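Local structure of aromatic-amino-acid aminotransferase (Burkholderia pseudomallei, 4F4E) at residues V119-L124 / S296-V301; N155-F160 / V167-Y172; N178-D183 / D214-Q219; F388-V393 / A412-A417. The protein probably transfers amino groups between tyrosine or other aromatic amino acids and 2-oxoglutarate, working as a pyridoxal-phosphate-dependent homodimer. All coordinates share one frame; numbering follows the deposited sequence.

Contact 1: residues V119-L124 / S296-V301; sequences VTAQAL and SQLKRV
L298 meets V119 and A121 through a single methyl, and this economical apolar contact illustrates how a helix can be laid on the face of a sheet's outermost strand. CD2 of L298 approaches CB of A121 to 4.0 Å and stands 4.3 Å from CG1 of V119, so it bridges two residues on the same face of the strand. The leucine reaches them because its CG lies opposite the backbone N (chi1 -168°), which carries the branch off the helix and toward the sheet. No hydrogen bond crosses between the segments. The nearest CA pair, A121 and L298, is 8.2 Å apart, a spacing filled by one short and one branched side chain.

Within the two segments, the one side-chain hydrogen bond lies along the helix: NH1 of R300 donates to OE1 of Q297 over 3.0 Å, meeting a lone pair in the carbonyl plane, although the N-H points only roughly at the oxygen (140°). NE2 of Q297 is bonded to the E29 carbonyl of the second subunit, and OG of S296 to the A31 amide of that subunit, so the helix serves the dimer interface as well as the sheet.

Strand 118-124 is outermost in the large mixed sheet, pairing antiparallel with 278-284. Helix 288-303 packs on one of its faces, where A291, L295 and I302 extend the apolar row, while T120 and Q122 turn to helix 95-106.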
loop_
_atom_site.group_PDB
_atom_site.type_symbol
_atom_site.label_atom_id
_atom_site.label_comp_id
_atom_site.label_asym_id
_atom_site.label_seq_id
_atom_site.Cartn_x
_atom_site.Cartn_y
_atom_site.Cartn_z
ATOM N N VAL A 119 2.222 -3.112 -19.979
ATOM C CA VAL A 119 1.291 -2.954 -18.875
ATOM C C VAL A 119 2.035 -2.269 -17.757
ATOM O O VAL A 119 3.111 -2.719 -17.386
ATOM C CB VAL A 119 0.841 -4.360 -18.380
ATOM C CG1 VAL A 119 0.010 -4.232 -17.112
ATOM C CG2 VAL A 119 0.069 -5.093 -19.480
ATOM N N THR A 120 1.484 -1.180 -17.242
ATOM C CA THR A 120 2.022 -0.484 -16.084
ATOM C C THR A 120 0.966 -0.193 -15.058
ATOM O O THR A 120 -0.082 0.399 -15.385
ATOM C CB THR A 120 2.721 0.823 -16.493
ATOM O OG1 THR A 120 3.801 0.503 -17.384
ATOM C CG2 THR A 120 3.261 1.555 -15.264
ATOM N N ALA A 121 1.196 -0.640 -13.813
ATOM C CA ALA A 121 0.305 -0.350 -12.696
ATOM C C ALA A 121 1.105 0.440 -11.645
ATOM O O ALA A 121 2.195 0.046 -11.258
ATOM C CB ALA A 121 -0.260 -1.626 -12.038
ATOM N N GLN A 122 0.536 1.547 -11.198
ATOM C CA GLN A 122 1.066 2.285 -10.100
ATOM C C GLN A 122 1.154 1.385 -8.894
ATOM O O GLN A 122 0.315 0.520 -8.690
ATOM C CB GLN A 122 0.147 3.493 -9.807
ATOM C CG GLN A 122 0.619 4.452 -8.721
ATOM C CD GLN A 122 -0.412 5.498 -8.432
ATOM O OE1 GLN A 122 -1.203 5.850 -9.303
ATOM N NE2 GLN A 122 -0.403 6.017 -7.206
ATOM N N ALA A 123 2.182 1.596 -8.090
ATOM C CA ALA A 123 2.483 0.698 -6.981
ATOM C C ALA A 123 2.984 1.453 -5.759
ATOM O O ALA A 123 3.426 2.605 -5.869
ATOM C CB ALA A 123 3.540 -0.358 -7.445
ATOM N N LEU A 124 3.002 0.765 -4.600
ATOM C CA LEU A 124 3.472 1.370 -3.346
ATOM C C LEU A 124 4.992 1.313 -3.278
ATOM O O LEU A 124 5.580 0.466 -2.632
ATOM C CB LEU A 124 2.820 0.704 -2.146
ATOM C CG LEU A 124 1.393 1.103 -1.782
ATOM C CD1 LEU A 124 1.277 2.506 -1.219
ATOM C CD2 LEU A 124 0.398 0.955 -2.895
ATOM N N SER A 296 -5.548 -7.782 -16.291
ATOM C CA SER A 296 -6.741 -8.192 -15.620
ATOM C C SER A 296 -6.425 -9.031 -14.387
ATOM O O SER A 296 -7.133 -8.979 -13.367
ATOM C CB SER A 296 -7.718 -8.934 -16.575
ATOM O OG SER A 296 -7.370 -10.299 -16.818
ATOM N N GLN A 297 -5.362 -9.802 -14.477
ATOM C CA GLN A 297 -4.930 -10.628 -13.361
ATOM C C GLN A 297 -4.137 -9.811 -12.354
ATOM O O GLN A 297 -4.257 -10.017 -11.146
ATOM C CB GLN A 297 -4.118 -11.841 -13.860
ATOM C CG GLN A 297 -4.951 -12.823 -14.681
ATOM C CD GLN A 297 -6.204 -13.338 -13.983
ATOM O OE1 GLN A 297 -6.238 -13.494 -12.750
ATOM N NE2 GLN A 297 -7.238 -13.621 -14.767
ATOM N N LEU A 298 -3.374 -8.854 -12.826
ATOM C CA LEU A 298 -2.627 -7.972 -11.910
ATOM C C LEU A 298 -3.571 -7.147 -11.040
ATOM O O LEU A 298 -3.331 -6.928 -9.863
ATOM C CB LEU A 298 -1.674 -7.071 -12.681
ATOM C CG LEU A 298 -0.642 -6.296 -11.920
ATOM C CD1 LEU A 298 0.280 -7.262 -11.157
ATOM C CD2 LEU A 298 0.116 -5.477 -12.987
ATOM N N LYS A 299 -4.670 -6.721 -11.639
ATOM C CA LYS A 299 -5.712 -6.027 -10.894
ATOM C C LYS A 299 -6.276 -6.865 -9.754
ATOM O O LYS A 299 -6.523 -6.305 -8.691
ATOM C CB LYS A 299 -6.814 -5.496 -11.800
ATOM C CG LYS A 299 -6.350 -4.305 -12.632
ATOM C CD LYS A 299 -7.480 -3.811 -13.518
ATOM C CE LYS A 299 -7.127 -2.581 -14.317
ATOM N NZ LYS A 299 -8.233 -2.319 -15.295
ATOM N N ARG A 300 -6.433 -8.175 -9.935
ATOM C CA ARG A 300 -6.909 -9.013 -8.845
ATOM C C ARG A 300 -5.943 -9.050 -7.697
ATOM O O ARG A 300 -6.338 -8.979 -6.548
ATOM C CB ARG A 300 -7.207 -10.443 -9.286
ATOM C CG ARG A 300 -8.314 -10.511 -10.317
ATOM C CD ARG A 300 -8.487 -11.948 -10.812
ATOM N NE ARG A 300 -8.680 -12.800 -9.659
ATOM C CZ ARG A 300 -8.441 -14.097 -9.617
ATOM N NH1 ARG A 300 -8.005 -14.750 -10.691
ATOM N NH2 ARG A 300 -8.640 -14.739 -8.475
ATOM N N VAL A 301 -4.656 -9.165 -8.025
ATOM C CA VAL A 301 -3.597 -9.243 -7.033
ATOM C C VAL A 301 -3.455 -7.926 -6.232
ATOM O O VAL A 301 -3.189 -7.932 -5.047
ATOM C CB VAL A 301 -2.287 -9.607 -7.777
ATOM C CG1 VAL A 301 -1.081 -9.241 -7.004
ATOM C CG2 VAL A 301 -2.299 -11.112 -8.151
#

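Contact 2: residues N155-F160 / V167-Y172; sequences NHRALF and VVAYPY. With EDO (1,2-ethanediol), chain C.
R157 and V167 form the nearest CA pair, 6.3 Å apart, and from there the two segments diverge. The axes of helix 155-160 and strand 167-171 pass 9.2 Å from each other and run roughly antiparallel, at 151°. V167, at the start of the strand, points its side chain toward the helix; CG1 goes to the R157 side chain, CG2 mainly to CB of F160. CG2 of V167 rests 3.9 Å from CB of F160. The phenyl ring itself leads away from the strand segment, to V146, V199 and A134 in the interior.

The opposing directions are those expected of a beta-alpha-beta crossover: strand 146-150 leads into helix 154-162, which returns the chain to strand 167-174, parallel to and beside the first. The unit belongs to the large domain of a fold-type I aminotransferase. On the outer side, R157 reaches across the gap. Its chain is extended as far as CD and then bends (chi3 -68°), bringing the guanidinium to the strand with CG1 of V167 over one face, offset toward the rim. NH1 of R157 donates to O of V167 at 3.2 Å, but the fit is imperfect: the N-H angle is 140°, and the donor stands above the carbonyl plane. CB of A169 lies near the guanidinium plane, 4.2 Å from NH2 of R157.

Further along the strand, a 1,2-ethanediol, probably from the crystallisation liquor, donates from O1 to OH of Y170 at 2.7 Å, while its C1 sits over one face of the Y172 ring.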
loop_
_atom_site.group_PDB
_atom_site.type_symbol
_atom_site.label_atom_id
_atom_site.label_comp_id
_atom_site.label_asym_id
_atom_site.label_seq_id
_atom_site.Cartn_x
_atom_site.Cartn_y
_atom_site.Cartn_z
ATOM N N ASN A 155 15.648 -6.703 1.326
ATOM C CA ASN A 155 14.251 -7.001 1.176
ATOM C C ASN A 155 13.984 -7.783 -0.103
ATOM O O ASN A 155 12.895 -8.337 -0.239
ATOM C CB ASN A 155 13.408 -5.719 1.293
ATOM C CG ASN A 155 11.983 -5.974 1.746
ATOM O OD1 ASN A 155 11.729 -6.967 2.416
ATOM N ND2 ASN A 155 11.026 -5.113 1.321
ATOM N N HIS A 156 14.947 -7.938 -1.020
ATOM C CA HIS A 156 14.729 -8.864 -2.119
ATOM C C HIS A 156 14.485 -10.283 -1.641
ATOM O O HIS A 156 13.433 -10.881 -1.911
ATOM C CB HIS A 156 15.888 -8.874 -3.124
ATOM C CG HIS A 156 15.909 -7.706 -4.097
ATOM N ND1 HIS A 156 17.064 -7.241 -4.634
ATOM C CD2 HIS A 156 14.889 -6.971 -4.687
ATOM C CE1 HIS A 156 16.786 -6.229 -5.463
ATOM N NE2 HIS A 156 15.461 -6.076 -5.500
ATOM N N ARG A 157 15.425 -10.826 -0.901
ATOM C CA ARG A 157 15.257 -12.184 -0.396
ATOM C C ARG A 157 13.998 -12.286 0.465
ATOM O O ARG A 157 13.206 -13.204 0.282
ATOM C CB ARG A 157 16.488 -12.626 0.418
ATOM C CG ARG A 157 16.344 -14.069 0.933
ATOM C CD ARG A 157 17.572 -14.521 1.685
ATOM N NE ARG A 157 18.680 -14.647 0.762
ATOM C CZ ARG A 157 18.933 -15.722 0.016
ATOM N NH1 ARG A 157 18.152 -16.772 0.048
ATOM N NH2 ARG A 157 19.982 -15.714 -0.795
ATOM N N ALA A 158 13.816 -11.327 1.380
ATOM C CA ALA A 158 12.694 -11.377 2.313
ATOM C C ALA A 158 11.361 -11.341 1.560
ATOM O O ALA A 158 10.457 -12.107 1.846
ATOM C CB ALA A 158 12.784 -10.221 3.301
ATOM N N LEU A 159 11.254 -10.453 0.573
ATOM C CA LEU A 159 10.000 -10.310 -0.178
ATOM C C LEU A 159 9.612 -11.544 -0.998
ATOM O O LEU A 159 8.482 -12.013 -0.959
ATOM C CB LEU A 159 10.048 -9.033 -1.047
ATOM C CG LEU A 159 8.795 -8.697 -1.837
ATOM C CD1 LEU A 159 8.647 -7.142 -1.996
ATOM C CD2 LEU A 159 8.781 -9.383 -3.207
ATOM N N PHE A 160 10.552 -12.100 -1.736
ATOM C CA PHE A 160 10.259 -13.223 -2.581
ATOM C C PHE A 160 10.074 -14.490 -1.757
ATOM O O PHE A 160 9.215 -15.301 -2.094
ATOM C CB PHE A 160 11.336 -13.385 -3.656
ATOM C CG PHE A 160 11.208 -12.380 -4.751
ATOM C CD1 PHE A 160 10.241 -12.537 -5.716
ATOM C CD2 PHE A 160 11.992 -11.231 -4.778
ATOM C CE1 PHE A 160 10.077 -11.601 -6.755
ATOM C CE2 PHE A 160 11.853 -10.300 -5.806
ATOM C CZ PHE A 160 10.908 -10.487 -6.802
ATOM N N VAL A 167 14.663 -18.745 -2.800
ATOM C CA VAL A 167 15.569 -17.716 -3.326
ATOM C C VAL A 167 17.000 -18.263 -3.314
ATOM O O VAL A 167 17.450 -18.830 -2.333
ATOM C CB VAL A 167 15.464 -16.412 -2.509
ATOM C CG1 VAL A 167 16.430 -15.343 -3.065
ATOM C CG2 VAL A 167 14.004 -15.908 -2.490
ATOM N N VAL A 168 17.705 -18.072 -4.423
ATOM C CA VAL A 168 19.087 -18.441 -4.530
ATOM C C VAL A 168 19.825 -17.177 -4.963
ATOM O O VAL A 168 19.177 -16.198 -5.370
ATOM C CB VAL A 168 19.320 -19.536 -5.579
ATOM C CG1 VAL A 168 18.608 -20.860 -5.232
ATOM C CG2 VAL A 168 18.940 -19.078 -6.980
ATOM N N ALA A 169 21.151 -17.201 -4.902
ATOM C CA ALA A 169 21.960 -16.034 -5.237
ATOM C C ALA A 169 22.935 -16.363 -6.346
ATOM O O ALA A 169 23.564 -17.452 -6.353
ATOM C CB ALA A 169 22.712 -15.519 -4.010
ATOM N N TYR A 170 23.053 -15.461 -7.315
ATOM C CA TYR A 170 24.085 -15.575 -8.302
ATOM C C TYR A 170 25.323 -14.794 -7.846
ATOM O O TYR A 170 25.181 -13.715 -7.254
ATOM C CB TYR A 170 23.646 -15.116 -9.707
ATOM C CG TYR A 170 23.002 -13.740 -9.809
ATOM C CD1 TYR A 170 23.764 -12.607 -9.929
ATOM C CD2 TYR A 170 21.616 -13.589 -9.828
ATOM C CE1 TYR A 170 23.172 -11.345 -10.042
ATOM C CE2 TYR A 170 21.019 -12.336 -9.971
ATOM C CZ TYR A 170 21.799 -11.216 -10.045
ATOM O OH TYR A 170 21.222 -9.938 -10.141
ATOM N N PRO A 171 26.527 -15.352 -8.101
ATOM C CA PRO A 171 27.745 -14.576 -7.869
ATOM C C PRO A 171 27.628 -13.198 -8.507
ATOM O O PRO A 171 27.079 -13.089 -9.605
ATOM C CB PRO A 171 28.843 -15.422 -8.533
ATOM C CG PRO A 171 28.298 -16.823 -8.545
ATOM C CD PRO A 171 26.817 -16.637 -8.779
ATOM N N TYR A 172 28.143 -12.165 -7.835
ATOM C CA TYR A 172 28.045 -10.802 -8.341
ATOM C C TYR A 172 29.167 -9.927 -7.814
ATOM O O TYR A 172 30.150 -9.681 -8.535
ATOM C CB TYR A 172 26.642 -10.187 -8.066
ATOM C CG TYR A 172 26.461 -8.878 -8.776
ATOM C CD1 TYR A 172 26.270 -8.849 -10.126
ATOM C CD2 TYR A 172 26.640 -7.660 -8.119
ATOM C CE1 TYR A 172 26.174 -7.652 -10.826
ATOM C CE2 TYR A 172 26.496 -6.474 -8.773
ATOM C CZ TYR A 172 26.278 -6.457 -10.133
ATOM O OH TYR A 172 26.177 -5.252 -10.837
HETATM C C1 EDO C . 22.952 -7.263 -10.873
HETATM O O1 EDO C . 21.609 -7.243 -10.453
HETATM C C2 EDO C . 23.242 -6.318 -12.048
HETATM O O2 EDO C . 23.112 -4.978 -11.664
#

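Contact 3: residues N178-D183 / D214-Q219; sequences NGVNFD and DAQWAQ
F182 and Q216 join the edge of the large-domain sheet to helix 214-227, with F182 placed in the first turn of helix 182-189. N181 is the N-cap of that helix, its OD1 taking the amide of G184. Just before it, strand 179-180 pairs antiparallel with strand 167-174, and N178 and G179 face D174 in a G1 beta bulge.

The tight part is the aromatic one. F182 has its CG anti to the backbone N (chi1 -171°), which sends the ring out to the second helix. There CB of Q216 lies over one face in a CH-pi contact, 3.9 Å from the centroid of the F182 ring and offset toward the rim. The glutamine then runs back along the phenylalanine in the opposite direction, its amide plane turned 31° from the ring, until NE2 of Q216 comes 3.5 Å from CB of F182. The outer end of the ring fits against the helix itself, with CZ of F182 3.4 Å from the carbonyl O of Q216. Q219 comes to the same end obliquely, with NE2 of Q219 3.7 Å from CE2 of F182, and L212 also packs on F182.

Looser contact is found on the V180 side, where the meeting is chiefly with the glutamine amide: CG1 of V180 lies 3.8 Å from NE2 of Q216. No direct hydrogen bond joins the two segments here, and solvent supplies the polar link. One water accepts from NE2 of Q216 at 3.0 Å and donates weakly, over 3.4 Å, to the carbonyl O of V180.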
loop_
_atom_site.group_PDB
_atom_site.type_symbol
_atom_site.label_atom_id
_atom_site.label_comp_id
_atom_site.label_asym_id
_atom_site.label_seq_id
_atom_site.Cartn_x
_atom_site.Cartn_y
_atom_site.Cartn_z
ATOM N N ASN A 178 36.796 -5.487 -5.959
ATOM C CA ASN A 178 35.892 -4.352 -5.774
ATOM C C ASN A 178 35.035 -4.132 -6.984
ATOM O O ASN A 178 34.464 -3.049 -7.171
ATOM C CB ASN A 178 36.673 -3.075 -5.411
ATOM C CG ASN A 178 37.495 -3.246 -4.155
ATOM O OD1 ASN A 178 36.957 -3.296 -3.059
ATOM N ND2 ASN A 178 38.827 -3.359 -4.320
ATOM N N GLY A 179 34.898 -5.191 -7.776
ATOM C CA GLY A 179 34.084 -5.155 -8.991
ATOM C C GLY A 179 33.128 -6.322 -9.054
ATOM O O GLY A 179 32.724 -6.853 -8.037
ATOM N N VAL A 180 32.755 -6.696 -10.267
ATOM C CA VAL A 180 31.772 -7.750 -10.484
ATOM C C VAL A 180 32.513 -9.029 -10.911
ATOM O O VAL A 180 33.480 -8.968 -11.698
ATOM C CB VAL A 180 30.711 -7.349 -11.526
ATOM C CG1 VAL A 180 31.372 -6.966 -12.828
ATOM C CG2 VAL A 180 29.721 -8.500 -11.752
ATOM N N ASN A 181 32.107 -10.163 -10.335
ATOM C CA ASN A 181 32.571 -11.475 -10.782
ATOM C C ASN A 181 31.613 -11.856 -11.894
ATOM O O ASN A 181 30.721 -12.645 -11.669
ATOM C CB ASN A 181 32.545 -12.496 -9.650
ATOM C CG ASN A 181 32.829 -13.902 -10.111
ATOM O OD1 ASN A 181 33.176 -14.125 -11.266
ATOM N ND2 ASN A 181 32.661 -14.849 -9.231
ATOM N N PHE A 182 31.832 -11.311 -13.089
ATOM C CA PHE A 182 30.902 -11.512 -14.186
ATOM C C PHE A 182 30.907 -12.942 -14.680
ATOM O O PHE A 182 29.866 -13.456 -15.104
ATOM C CB PHE A 182 31.128 -10.537 -15.338
ATOM C CG PHE A 182 30.035 -10.597 -16.359
ATOM C CD1 PHE A 182 28.738 -10.194 -16.016
ATOM C CD2 PHE A 182 30.238 -11.226 -17.569
ATOM C CE1 PHE A 182 27.698 -10.292 -16.909
ATOM C CE2 PHE A 182 29.186 -11.340 -18.475
ATOM C CZ PHE A 182 27.919 -10.877 -18.146
ATOM N N ASP A 183 32.073 -13.590 -14.647
ATOM C CA ASP A 183 32.163 -14.981 -15.051
ATOM C C ASP A 183 31.281 -15.871 -14.178
ATOM O O ASP A 183 30.603 -16.783 -14.678
ATOM C CB ASP A 183 33.608 -15.486 -15.018
ATOM C CG ASP A 183 34.529 -14.745 -16.002
ATOM O OD1 ASP A 183 34.050 -14.132 -16.991
ATOM O OD2 ASP A 183 35.746 -14.795 -15.773
ATOM N N ASP A 214 27.419 -1.952 -20.440
ATOM C CA ASP A 214 26.419 -2.204 -21.503
ATOM C C ASP A 214 26.665 -3.489 -22.283
ATOM O O ASP A 214 25.718 -4.086 -22.837
ATOM C CB ASP A 214 26.380 -1.019 -22.473
ATOM C CG ASP A 214 25.572 0.140 -21.949
ATOM O OD1 ASP A 214 25.041 0.052 -20.802
ATOM O OD2 ASP A 214 25.446 1.135 -22.705
ATOM N N ALA A 215 27.926 -3.898 -22.312
ATOM C CA ALA A 215 28.352 -5.112 -22.968
ATOM C C ALA A 215 28.147 -6.361 -22.122
ATOM O O ALA A 215 27.882 -7.430 -22.648
ATOM C CB ALA A 215 29.802 -4.999 -23.372
ATOM N N GLN A 216 28.313 -6.239 -20.809
ATOM C CA GLN A 216 27.988 -7.331 -19.910
ATOM C C GLN A 216 26.467 -7.498 -19.886
ATOM O O GLN A 216 25.953 -8.633 -19.817
ATOM C CB GLN A 216 28.560 -7.071 -18.520
ATOM C CG GLN A 216 30.093 -7.137 -18.485
ATOM C CD GLN A 216 30.668 -6.606 -17.173
ATOM O OE1 GLN A 216 30.178 -5.623 -16.634
ATOM N NE2 GLN A 216 31.693 -7.295 -16.639
ATOM N N TRP A 217 25.746 -6.382 -19.957
ATOM C CA TRP A 217 24.289 -6.436 -20.011
ATOM C C TRP A 217 23.848 -7.191 -21.242
ATOM O O TRP A 217 22.918 -8.004 -21.160
ATOM C CB TRP A 217 23.681 -5.063 -20.018
ATOM C CG TRP A 217 23.476 -4.460 -18.647
ATOM C CD1 TRP A 217 24.048 -3.305 -18.127
ATOM C CD2 TRP A 217 22.607 -4.973 -17.613
ATOM N NE1 TRP A 217 23.595 -3.055 -16.857
ATOM C CE2 TRP A 217 22.704 -4.033 -16.488
ATOM C CE3 TRP A 217 21.771 -6.069 -17.515
ATOM C CZ2 TRP A 217 22.004 -4.215 -15.335
ATOM C CZ3 TRP A 217 21.054 -6.239 -16.342
ATOM C CH2 TRP A 217 21.191 -5.349 -15.271
ATOM N N ALA A 218 24.535 -6.999 -22.377
ATOM C CA ALA A 218 24.120 -7.715 -23.607
ATOM C C ALA A 218 24.267 -9.227 -23.451
ATOM O O ALA A 218 23.443 -10.009 -23.963
ATOM C CB ALA A 218 24.910 -7.197 -24.832
ATOM N N GLN A 219 25.296 -9.655 -22.728
ATOM C CA GLN A 219 25.491 -11.081 -22.481
ATOM C C GLN A 219 24.393 -11.611 -21.570
ATOM O O GLN A 219 23.898 -12.715 -21.768
ATOM C CB GLN A 219 26.845 -11.368 -21.863
ATOM C CG GLN A 219 27.967 -10.964 -22.814
ATOM C CD GLN A 219 29.341 -11.200 -22.248
ATOM O OE1 GLN A 219 29.817 -12.331 -22.235
ATOM N NE2 GLN A 219 30.004 -10.139 -21.830
HETATM O O HOH W 1 33.922 -7.334 -14.627
#

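Contact 4: residues F388-V393 / A412-A417; sequences FGIYAV and ANAIAA
F388 lies against A414 and A417, and in doing so packs the region where helix 378-388 runs out against the side of helix 408-419, within the small domain of this fold-type I aminotransferase. The contact is wholly apolar. CA of A414 sits over the centre of the F388 ring in a CH-pi contact, 4.3 Å from the centroid and 11° off the normal, while the methyl of the same alanine reaches the root of the ring, with CB of A414 3.7 Å from CG of F388. One helical turn on, CB of A417 meets the far end at 3.5 Å from CZ of F388. The ring thus spans one turn of helix 408-419, and the small alanines let it lie close to the backbone. V418 of the same helix also touches it.

I390 makes the second, slighter approach. CG1 of I390, anti to the carbonyl carbon (chi1 -53°), comes within 4.1 Å of CB of A414, so that this methyl is shared by the phenylalanine and the isoleucine.

Between the two residues the chain turns at G389, whose positive phi (63°) favours glycine, and helix 378-388 gives way to the short strand 390-391. That strand runs parallel to 52-53. L384 of helix 378-388 backs both I390 and A414, and on the far side of helix 408-419 I415 packs on L352 of the long helix 324-354. Beyond the strand pairing, Y391 sets its ring edge-to-face with F43 and is bonded through OH to OD2 of D46.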
loop_
_atom_site.group_PDB
_atom_site.type_symbol
_atom_site.label_atom_id
_atom_site.label_comp_id
_atom_site.label_asym_id
_atom_site.label_seq_id
_atom_site.Cartn_x
_atom_site.Cartn_y
_atom_site.Cartn_z
ATOM N N PHE A 388 35.915 6.929 16.611
ATOM C CA PHE A 388 35.643 8.133 15.805
ATOM C C PHE A 388 34.196 8.523 15.660
ATOM O O PHE A 388 33.921 9.592 15.138
ATOM C CB PHE A 388 36.368 8.058 14.445
ATOM C CG PHE A 388 37.841 7.978 14.583
ATOM C CD1 PHE A 388 38.558 9.104 14.929
ATOM C CD2 PHE A 388 38.520 6.784 14.444
ATOM C CE1 PHE A 388 39.919 9.072 15.085
ATOM C CE2 PHE A 388 39.886 6.744 14.637
ATOM C CZ PHE A 388 40.579 7.869 14.959
ATOM N N GLY A 389 33.266 7.700 16.170
ATOM C CA GLY A 389 31.850 7.997 16.100
ATOM C C GLY A 389 31.336 8.058 14.669
ATOM O O GLY A 389 30.347 8.772 14.385
ATOM N N ILE A 390 31.998 7.311 13.767
ATOM C CA ILE A 390 31.597 7.190 12.375
ATOM C C ILE A 390 31.068 5.778 12.154
ATOM O O ILE A 390 31.802 4.791 12.382
ATOM C CB ILE A 390 32.767 7.454 11.414
ATOM C CG1 ILE A 390 33.471 8.823 11.695
ATOM C CG2 ILE A 390 32.302 7.292 9.966
ATOM C CD1 ILE A 390 32.711 10.121 11.497
ATOM N N TYR A 391 29.790 5.683 11.761
ATOM C CA TYR A 391 29.048 4.438 11.759
ATOM C C TYR A 391 28.869 3.900 10.331
ATOM O O TYR A 391 28.088 4.453 9.559
ATOM C CB TYR A 391 27.664 4.662 12.412
ATOM C CG TYR A 391 27.738 4.820 13.918
ATOM C CD1 TYR A 391 28.305 5.966 14.488
ATOM C CD2 TYR A 391 27.296 3.815 14.771
ATOM C CE1 TYR A 391 28.375 6.114 15.844
ATOM C CE2 TYR A 391 27.350 3.963 16.131
ATOM C CZ TYR A 391 27.920 5.110 16.665
ATOM O OH TYR A 391 28.043 5.239 18.004
ATOM N N ALA A 392 29.648 2.885 9.986
ATOM C CA ALA A 392 29.465 2.116 8.740
ATOM C C ALA A 392 28.828 0.786 9.118
ATOM O O ALA A 392 28.759 0.415 10.310
ATOM C CB ALA A 392 30.799 1.900 8.064
ATOM N N VAL A 393 28.301 0.078 8.109
ATOM C CA VAL A 393 27.662 -1.226 8.310
ATOM C C VAL A 393 28.788 -2.281 8.471
ATOM O O VAL A 393 29.888 -2.133 7.950
ATOM C CB VAL A 393 26.730 -1.537 7.120
ATOM C CG1 VAL A 393 25.946 -2.822 7.334
ATOM C CG2 VAL A 393 25.833 -0.338 6.837
ATOM N N ALA A 412 37.159 10.971 6.111
ATOM C CA ALA A 412 38.372 10.522 5.452
ATOM C C ALA A 412 39.532 10.367 6.447
ATOM O O ALA A 412 40.279 9.378 6.413
ATOM C CB ALA A 412 38.779 11.470 4.342
ATOM N N ASN A 413 39.671 11.350 7.331
ATOM C CA ASN A 413 40.723 11.311 8.320
ATOM C C ASN A 413 40.511 10.153 9.310
ATOM O O ASN A 413 41.472 9.512 9.720
ATOM C CB ASN A 413 40.837 12.659 9.059
ATOM C CG ASN A 413 41.356 13.772 8.161
ATOM O OD1 ASN A 413 41.585 13.515 6.982
ATOM N ND2 ASN A 413 41.556 14.996 8.713
ATOM N N ALA A 414 39.267 9.894 9.698
ATOM C CA ALA A 414 38.978 8.763 10.575
ATOM C C ALA A 414 39.363 7.445 9.891
ATOM O O ALA A 414 40.031 6.584 10.481
ATOM C CB ALA A 414 37.534 8.762 11.001
ATOM N N ILE A 415 39.004 7.298 8.623
ATOM C CA ILE A 415 39.369 6.094 7.863
ATOM C C ILE A 415 40.874 5.930 7.769
ATOM O O ILE A 415 41.421 4.836 8.026
ATOM C CB ILE A 415 38.694 6.080 6.479
ATOM C CG1 ILE A 415 37.174 5.918 6.629
ATOM C CG2 ILE A 415 39.255 4.959 5.589
ATOM C CD1 ILE A 415 36.366 6.157 5.376
ATOM N N ALA A 416 41.563 7.016 7.451
ATOM C CA ALA A 416 43.018 7.003 7.424
ATOM C C ALA A 416 43.636 6.559 8.761
ATOM O O ALA A 416 44.638 5.786 8.781
ATOM C CB ALA A 416 43.538 8.346 6.987
ATOM N N ALA A 417 43.041 6.998 9.869
ATOM C CA ALA A 417 43.496 6.621 11.177
ATOM C C ALA A 417 43.314 5.126 11.449
ATOM O O ALA A 417 44.215 4.501 12.006
ATOM C CB ALA A 417 42.839 7.442 12.256
#

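Following the chain from the N terminus, contact 1 opens first, on the outermost strand 118-124, and closes 172 residues later on helix 288-303. Contacts 2 and 3 are nested inside that long loop. Contact 2 closes the short helix-to-strand connection between 160 and 167; contact 3 follows in series, closing the loop from 183 to 214. These two touch, the carbonyl O of Y172 probably accepting a hydrogen bond from N of N181. All three reach the same mixed sheet, contacts 1 and 3 at its two edge strands. Contact 4 comes last, in series, about 45 Å from contact 1 between centres, closing a short loop that ties strand 390-391 to helix 408-419 in the small domain.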